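Long-range contacts in beta-lactamase-like protein (Koribacter versatilis, PDB 6B9V), which probably acts as a metal-dependent diphosphatase of the PhnP family that cleaves reactive FAD photoproducts, using a metallo-beta-lactamase fold: residues 196-201 and 227-232; 201-206 and 234-239. All blocks are in the same frame, centred on the assembly; numbering follows the deposited sequence.

Interaction 1. Residues 196-201 and 227-232; sequences LFLDAL and TYFTHI. With MN (manganese (II) ion), chain C.
Leu196 to Asp199 pair in parallel with Thr227 to Thr230 as neighbouring strands of a mixed sheet. The short strand axes come within 4.6 Å and run at 33° to each other. Four backbone hydrogen bonds alternate between the strands. Tyr228 N donates to Leu196 O at 2.8 Å, and Leu198 N donates to Tyr228 O. Thr230 N then donates to Leu198 O, and Ala200 N to Thr230 O at 2.9 Å, carrying the pairing just past the end of strand 195-199.

Phe197 and Tyr228 share one face of the sheet. Tyr228 CB sits over the centre of the Phe197 ring, a CH-pi contact 3.8 Å from the centroid. The two rings are nearly parallel, with planes at 27°, but slid so far apart that they barely overlap. Leu258 packs on both. Leu196, Leu198, Thr227 and Phe229 occupy the other face, where helix 212-222 covers Leu196, Leu198 and Phe229. Phe229 CG, anti to the carbonyl carbon (chi1 -66°), meets Ala200 CB at 3.6 Å, an oblique approach to the ring, while Leu198 CB lies near Phe229 CD1.

Past the strands, His231 NE2 binds a manganese ion at 2.2 Å. Asp82, His83 and Asp178 also bind this metal. Leu201 CD1 lies at the edge of the imidazole, 4.0 Å from His231 ND1. Asp199 OD2 passes 3.7 Å from His231 CB. It is hydrogen-bonded to His209 ND1 and, weakly, to Asp178 N, while OD1 accepts from Ser210 N.

Hydrophobic packing and regular backbone bonds thus lead directly into a polar metal site. This beta-alpha-beta unit of the metallo-beta-lactamase fold places a metal ligand just after the strand end. The buried Asp199 carboxylate lies near the imidazole and may help polarise the site.

Interaction 2. Residues 201-206 and 234-239; sequences LRHKPH and HDLPHE. With ZN (zinc ion), chain F.
Arg202 and Asp235 bring together a loop and the turn that precedes helix 238-244, with their CA atoms 5.3 Å apart. The contact is small and centres on the Asp235 carboxylate. With CG anti to the backbone N (chi1 -159°), this carboxylate reaches His203 N. Its OD2 accepts a nearly straight hydrogen bond from His203 N at 2.9 Å, met nearly along the C-O axis. A water molecule donates to the same oxygen at 2.7 Å and accepts from Lys204 N, so OD2 is tied to two successive backbone amides, one directly and one through water.

Asp235 OD2 also lies at the edge of the His203 ring, 3.2 Å from His203 CD2, with the carboxylate plane turned 76° from the ring. Leu236 CD2 covers one face of that ring toward its rim, a CH-pi contact 3.6 Å from the centroid. The other methyl, Leu236 CD1, packs 3.8 Å from Leu201 O. Arg202 CB touches the carboxylate, but its guanidinium turns back to its own loop. There NE donates to Lys204 O and NH2 to Pro205 O, while His206 CD2 lies over one guanidinium face.

His234 ND1 binds the zinc ion at 2.0 Å, with Cys23, Cys25 and Cys28. Pro237 is the N-cap residue of helix 238-244. The contact joins the loop after strand 195-199 to the turn just after His234, beside the three-cysteine, one-histidine zinc site carried on this metallo-beta-lactamase fold.

Interactions 1 and 2 lie on the same side of the chain's centre, with their own centres about 11 Å apart. They share Leu201 and touch where Ala200 O meets Leu236 CD1 at 3.6 Å. Their segments alternate along the chain: 196-201, 201-206, 227-232, then 234-239. Helix 212-222 lies between 201-206 and 227-232, and helix 238-244 follows strand 226-230. Interaction 1 is buried within the sheet that holds strands 195-199 and 226-230, whereas interaction 2 lies nearer the surface. The run from 227 to 239 carries a manganese ligand, His231, and a zinc ligand, His234, three residues apart; the run from 196 to 206 packs along it.

Interaction 1. Residues 196-201 and 227-232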
loop_
_atom_site.group_PDB
_atom_site.type_symbol
_atom_site.label_atom_id
_atom_site.label_comp_id
_atom_site.label_asym_id
_atom_site.label_seq_id
_atom_site.Cartn_x
_atom_site.Cartn_y
_atom_site.Cartn_z
ATOM N N LEU A 196 11.545 -21.703 12.138
ATOM C CA LEU A 196 12.399 -20.512 12.124
ATOM C C LEU A 196 12.305 -19.763 10.791
ATOM O O LEU A 196 12.442 -20.366 9.725
ATOM C CB LEU A 196 13.851 -20.904 12.395
ATOM C CG LEU A 196 14.910 -19.805 12.247
ATOM C CD1 LEU A 196 14.694 -18.698 13.272
ATOM C CD2 LEU A 196 16.309 -20.413 12.382
ATOM N N PHE A 197 12.055 -18.458 10.847
ATOM C CA PHE A 197 12.133 -17.632 9.639
ATOM C C PHE A 197 13.425 -16.825 9.655
ATOM O O PHE A 197 13.765 -16.231 10.670
ATOM C CB PHE A 197 10.928 -16.691 9.519
ATOM C CG PHE A 197 9.700 -17.352 8.929
ATOM C CD1 PHE A 197 8.999 -18.300 9.654
ATOM C CD2 PHE A 197 9.248 -17.011 7.657
ATOM C CE1 PHE A 197 7.876 -18.924 9.117
ATOM C CE2 PHE A 197 8.127 -17.632 7.104
ATOM C CZ PHE A 197 7.440 -18.588 7.835
ATOM N N LEU A 198 14.142 -16.831 8.533
ATOM C CA LEU A 198 15.327 -15.998 8.339
ATOM C C LEU A 198 15.215 -15.192 7.057
ATOM O O LEU A 198 14.650 -15.653 6.078
ATOM C CB LEU A 198 16.611 -16.842 8.262
ATOM C CG LEU A 198 16.946 -17.725 9.464
ATOM C CD1 LEU A 198 18.198 -18.576 9.146
ATOM C CD2 LEU A 198 17.175 -16.877 10.705
ATOM N N ASP A 199 15.803 -14.005 7.082
ATOM C CA ASP A 199 16.053 -13.181 5.892
ATOM C C ASP A 199 16.898 -13.944 4.856
ATOM O O ASP A 199 17.930 -14.517 5.210
ATOM C CB ASP A 199 16.783 -11.904 6.364
ATOM C CG ASP A 199 17.074 -10.917 5.248
ATOM O OD1 ASP A 199 17.962 -11.181 4.414
ATOM O OD2 ASP A 199 16.435 -9.847 5.239
ATOM N N ALA A 200 16.464 -13.984 3.594
ATOM C CA ALA A 200 17.381 -14.365 2.503
ATOM C C ALA A 200 16.994 -13.587 1.247
ATOM O O ALA A 200 16.017 -13.915 0.558
ATOM C CB ALA A 200 17.370 -15.894 2.248
ATOM N N LEU A 201 17.754 -12.529 0.981
ATOM C CA LEU A 201 17.383 -11.563 -0.041
ATOM C C LEU A 201 17.701 -12.038 -1.448
ATOM O O LEU A 201 16.881 -11.900 -2.353
ATOM C CB LEU A 201 18.088 -10.232 0.216
ATOM C CG LEU A 201 17.891 -9.126 -0.826
ATOM C CD1 LEU A 201 16.445 -8.582 -0.726
ATOM C CD2 LEU A 201 18.923 -8.003 -0.644
ATOM N N THR A 227 13.105 -24.599 8.572
ATOM C CA THR A 227 13.545 -23.221 8.425
ATOM C C THR A 227 12.960 -22.664 7.118
ATOM O O THR A 227 12.994 -23.328 6.081
ATOM C CB THR A 227 15.095 -23.106 8.408
ATOM O OG1 THR A 227 15.650 -23.673 9.608
ATOM C CG2 THR A 227 15.524 -21.648 8.297
ATOM N N TYR A 228 12.419 -21.455 7.183
ATOM C CA TYR A 228 11.857 -20.791 6.016
ATOM C C TYR A 228 12.566 -19.475 5.781
ATOM O O TYR A 228 12.844 -18.741 6.729
ATOM C CB TYR A 228 10.354 -20.538 6.209
ATOM C CG TYR A 228 9.590 -21.821 6.329
ATOM C CD1 TYR A 228 9.383 -22.412 7.565
ATOM C CD2 TYR A 228 9.125 -22.468 5.202
ATOM C CE1 TYR A 228 8.709 -23.601 7.673
ATOM C CE2 TYR A 228 8.440 -23.666 5.304
ATOM C CZ TYR A 228 8.232 -24.216 6.545
ATOM O OH TYR A 228 7.564 -25.407 6.662
ATOM N N PHE A 229 12.839 -19.156 4.523
ATOM C CA PHE A 229 13.459 -17.880 4.208
ATOM C C PHE A 229 12.411 -16.874 3.740
ATOM O O PHE A 229 11.431 -17.234 3.067
ATOM C CB PHE A 229 14.536 -18.028 3.136
ATOM C CG PHE A 229 15.740 -18.843 3.568
ATOM C CD1 PHE A 229 16.068 -18.987 4.910
ATOM C CD2 PHE A 229 16.538 -19.458 2.620
ATOM C CE1 PHE A 229 17.195 -19.736 5.299
ATOM C CE2 PHE A 229 17.664 -20.210 2.996
ATOM C CZ PHE A 229 17.988 -20.344 4.333
ATOM N N THR A 230 12.637 -15.608 4.058
ATOM C CA THR A 230 11.671 -14.570 3.660
ATOM C C THR A 230 12.433 -13.308 3.251
ATOM O O THR A 230 13.671 -13.313 3.228
ATOM C CB THR A 230 10.668 -14.296 4.805
ATOM O OG1 THR A 230 9.620 -13.420 4.356
ATOM C CG2 THR A 230 11.383 -13.675 6.020
ATOM N N HIS A 231 11.703 -12.242 2.914
ATOM C CA HIS A 231 12.268 -10.985 2.389
ATOM C C HIS A 231 12.970 -11.228 1.041
ATOM O O HIS A 231 13.961 -10.591 0.706
ATOM C CB HIS A 231 13.233 -10.340 3.388
ATOM C CG HIS A 231 13.239 -8.843 3.329
ATOM N ND1 HIS A 231 13.753 -8.145 2.260
ATOM C CD2 HIS A 231 12.776 -7.915 4.199
ATOM C CE1 HIS A 231 13.617 -6.846 2.477
ATOM N NE2 HIS A 231 13.010 -6.681 3.636
ATOM N N ILE A 232 12.375 -12.111 0.251
ATOM C CA ILE A 232 12.985 -12.645 -0.962
ATOM C C ILE A 232 12.826 -11.706 -2.163
ATOM O O ILE A 232 11.733 -11.193 -2.396
ATOM C CB ILE A 232 12.358 -14.002 -1.312
ATOM C CG1 ILE A 232 12.634 -15.021 -0.191
ATOM C CG2 ILE A 232 12.861 -14.508 -2.672
ATOM C CD1 ILE A 232 11.632 -16.153 -0.165
HETATM MN MN MN C . 12.569 -4.915 4.823
#

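Interaction 2. Residues 201-206 and 234-239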
loop_
_atom_site.group_PDB
_atom_site.type_symbol
_atom_site.label_atom_id
_atom_site.label_comp_id
_atom_site.label_asym_id
_atom_site.label_seq_id
_atom_site.Cartn_x
_atom_site.Cartn_y
_atom_site.Cartn_z
ATOM N N LEU A 201 17.754 -12.529 0.981
ATOM C CA LEU A 201 17.383 -11.563 -0.041
ATOM C C LEU A 201 17.701 -12.038 -1.448
ATOM O O LEU A 201 16.881 -11.900 -2.353
ATOM C CB LEU A 201 18.088 -10.232 0.216
ATOM C CG LEU A 201 17.891 -9.126 -0.826
ATOM C CD1 LEU A 201 16.445 -8.582 -0.726
ATOM C CD2 LEU A 201 18.923 -8.003 -0.644
ATOM N N ARG A 202 18.911 -12.559 -1.634
ATOM C CA ARG A 202 19.448 -12.809 -2.966
ATOM C C ARG A 202 20.735 -13.621 -2.829
ATOM O O ARG A 202 21.124 -13.971 -1.717
ATOM C CB ARG A 202 19.707 -11.489 -3.682
ATOM C CG ARG A 202 20.888 -10.705 -3.087
ATOM C CD ARG A 202 20.973 -9.287 -3.640
ATOM N NE ARG A 202 22.221 -8.614 -3.257
ATOM C CZ ARG A 202 22.553 -7.379 -3.644
ATOM N NH1 ARG A 202 21.736 -6.682 -4.423
ATOM N NH2 ARG A 202 23.708 -6.837 -3.265
ATOM N N HIS A 203 21.395 -13.912 -3.946
ATOM C CA HIS A 203 22.620 -14.694 -3.905
ATOM C C HIS A 203 23.847 -13.874 -3.468
ATOM O O HIS A 203 24.691 -14.369 -2.723
ATOM C CB HIS A 203 22.886 -15.325 -5.278
ATOM C CG HIS A 203 21.943 -16.435 -5.630
ATOM N ND1 HIS A 203 22.074 -17.712 -5.128
ATOM C CD2 HIS A 203 20.876 -16.468 -6.462
ATOM C CE1 HIS A 203 21.118 -18.479 -5.622
ATOM N NE2 HIS A 203 20.381 -17.751 -6.438
ATOM N N LYS A 204 23.940 -12.635 -3.942
ATOM C CA LYS A 204 25.145 -11.803 -3.769
ATOM C C LYS A 204 25.092 -11.021 -2.451
ATOM O O LYS A 204 24.018 -10.558 -2.055
ATOM C CB LYS A 204 25.284 -10.835 -4.955
ATOM C CG LYS A 204 26.534 -9.963 -4.966
ATOM C CD LYS A 204 26.389 -8.807 -5.961
ATOM C CE LYS A 204 27.688 -8.024 -6.125
ATOM N NZ LYS A 204 27.592 -6.974 -7.191
ATOM N N PRO A 205 26.242 -10.876 -1.767
ATOM C CA PRO A 205 26.265 -10.140 -0.495
ATOM C C PRO A 205 25.630 -8.758 -0.602
ATOM O O PRO A 205 25.848 -8.073 -1.592
ATOM C CB PRO A 205 27.768 -10.045 -0.175
ATOM C CG PRO A 205 28.342 -11.280 -0.772
ATOM C CD PRO A 205 27.538 -11.524 -2.049
ATOM N N HIS A 206 24.816 -8.397 0.389
ATOM C CA HIS A 206 24.123 -7.109 0.437
ATOM C C HIS A 206 24.488 -6.443 1.766
ATOM O O HIS A 206 24.625 -7.127 2.778
ATOM C CB HIS A 206 22.591 -7.296 0.304
ATOM C CG HIS A 206 21.828 -6.009 0.246
ATOM N ND1 HIS A 206 21.437 -5.318 1.378
ATOM C CD2 HIS A 206 21.382 -5.280 -0.808
ATOM C CE1 HIS A 206 20.792 -4.220 1.023
ATOM N NE2 HIS A 206 20.747 -4.169 -0.298
ATOM N N HIS A 234 13.630 -10.729 -6.538
ATOM C CA HIS A 234 13.491 -11.426 -7.817
ATOM C C HIS A 234 14.751 -12.187 -8.239
ATOM O O HIS A 234 14.769 -12.884 -9.260
ATOM C CB HIS A 234 13.033 -10.441 -8.928
ATOM C CG HIS A 234 13.978 -9.314 -9.221
ATOM N ND1 HIS A 234 13.982 -8.595 -10.399
ATOM C CD2 HIS A 234 15.017 -8.829 -8.492
ATOM C CE1 HIS A 234 14.944 -7.691 -10.365
ATOM N NE2 HIS A 234 15.588 -7.813 -9.219
ATOM N N ASP A 235 15.798 -12.088 -7.434
ATOM C CA ASP A 235 17.017 -12.845 -7.689
ATOM C C ASP A 235 16.829 -14.345 -7.463
ATOM O O ASP A 235 17.631 -15.139 -7.946
ATOM C CB ASP A 235 18.155 -12.339 -6.791
ATOM C CG ASP A 235 19.528 -12.698 -7.326
ATOM O OD1 ASP A 235 19.793 -12.384 -8.504
ATOM O OD2 ASP A 235 20.338 -13.297 -6.574
ATOM N N LEU A 236 15.793 -14.727 -6.711
ATOM C CA LEU A 236 15.609 -16.121 -6.307
ATOM C C LEU A 236 14.306 -16.734 -6.839
ATOM O O LEU A 236 13.227 -16.453 -6.309
ATOM C CB LEU A 236 15.632 -16.228 -4.774
ATOM C CG LEU A 236 16.861 -15.674 -4.039
ATOM C CD1 LEU A 236 16.681 -15.706 -2.519
ATOM C CD2 LEU A 236 18.077 -16.465 -4.423
ATOM N N PRO A 237 14.405 -17.592 -7.869
ATOM C CA PRO A 237 13.239 -18.311 -8.415
ATOM C C PRO A 237 12.699 -19.284 -7.377
ATOM O O PRO A 237 13.500 -19.981 -6.757
ATOM C CB PRO A 237 13.811 -19.064 -9.629
ATOM C CG PRO A 237 15.156 -18.446 -9.894
ATOM C CD PRO A 237 15.649 -17.957 -8.569
ATOM N N HIS A 238 11.387 -19.356 -7.181
ATOM C CA HIS A 238 10.886 -20.101 -6.024
ATOM C C HIS A 238 11.180 -21.604 -6.113
ATOM O O HIS A 238 11.896 -22.163 -5.269
ATOM C CB HIS A 238 9.380 -19.875 -5.836
ATOM C CG HIS A 238 8.833 -20.533 -4.606
ATOM N ND1 HIS A 238 8.946 -19.971 -3.352
ATOM C CD2 HIS A 238 8.201 -21.720 -4.436
ATOM C CE1 HIS A 238 8.412 -20.787 -2.459
ATOM N NE2 HIS A 238 7.933 -21.847 -3.093
ATOM N N GLU A 239 10.655 -22.254 -7.141
ATOM C CA GLU A 239 10.703 -23.699 -7.217
ATOM C C GLU A 239 12.129 -24.169 -7.486
ATOM O O GLU A 239 12.588 -25.152 -6.902
ATOM C CB GLU A 239 9.741 -24.214 -8.292
ATOM C CG GLU A 239 9.397 -25.699 -8.192
ATOM C CD GLU A 239 8.655 -26.060 -6.910
ATOM O OE1 GLU A 239 8.014 -25.174 -6.299
ATOM O OE2 GLU A 239 8.720 -27.238 -6.505
HETATM ZN ZN ZN F . 12.818 -8.884 -12.058
HETATM O O HOH W 1 22.457 -11.690 -6.138
#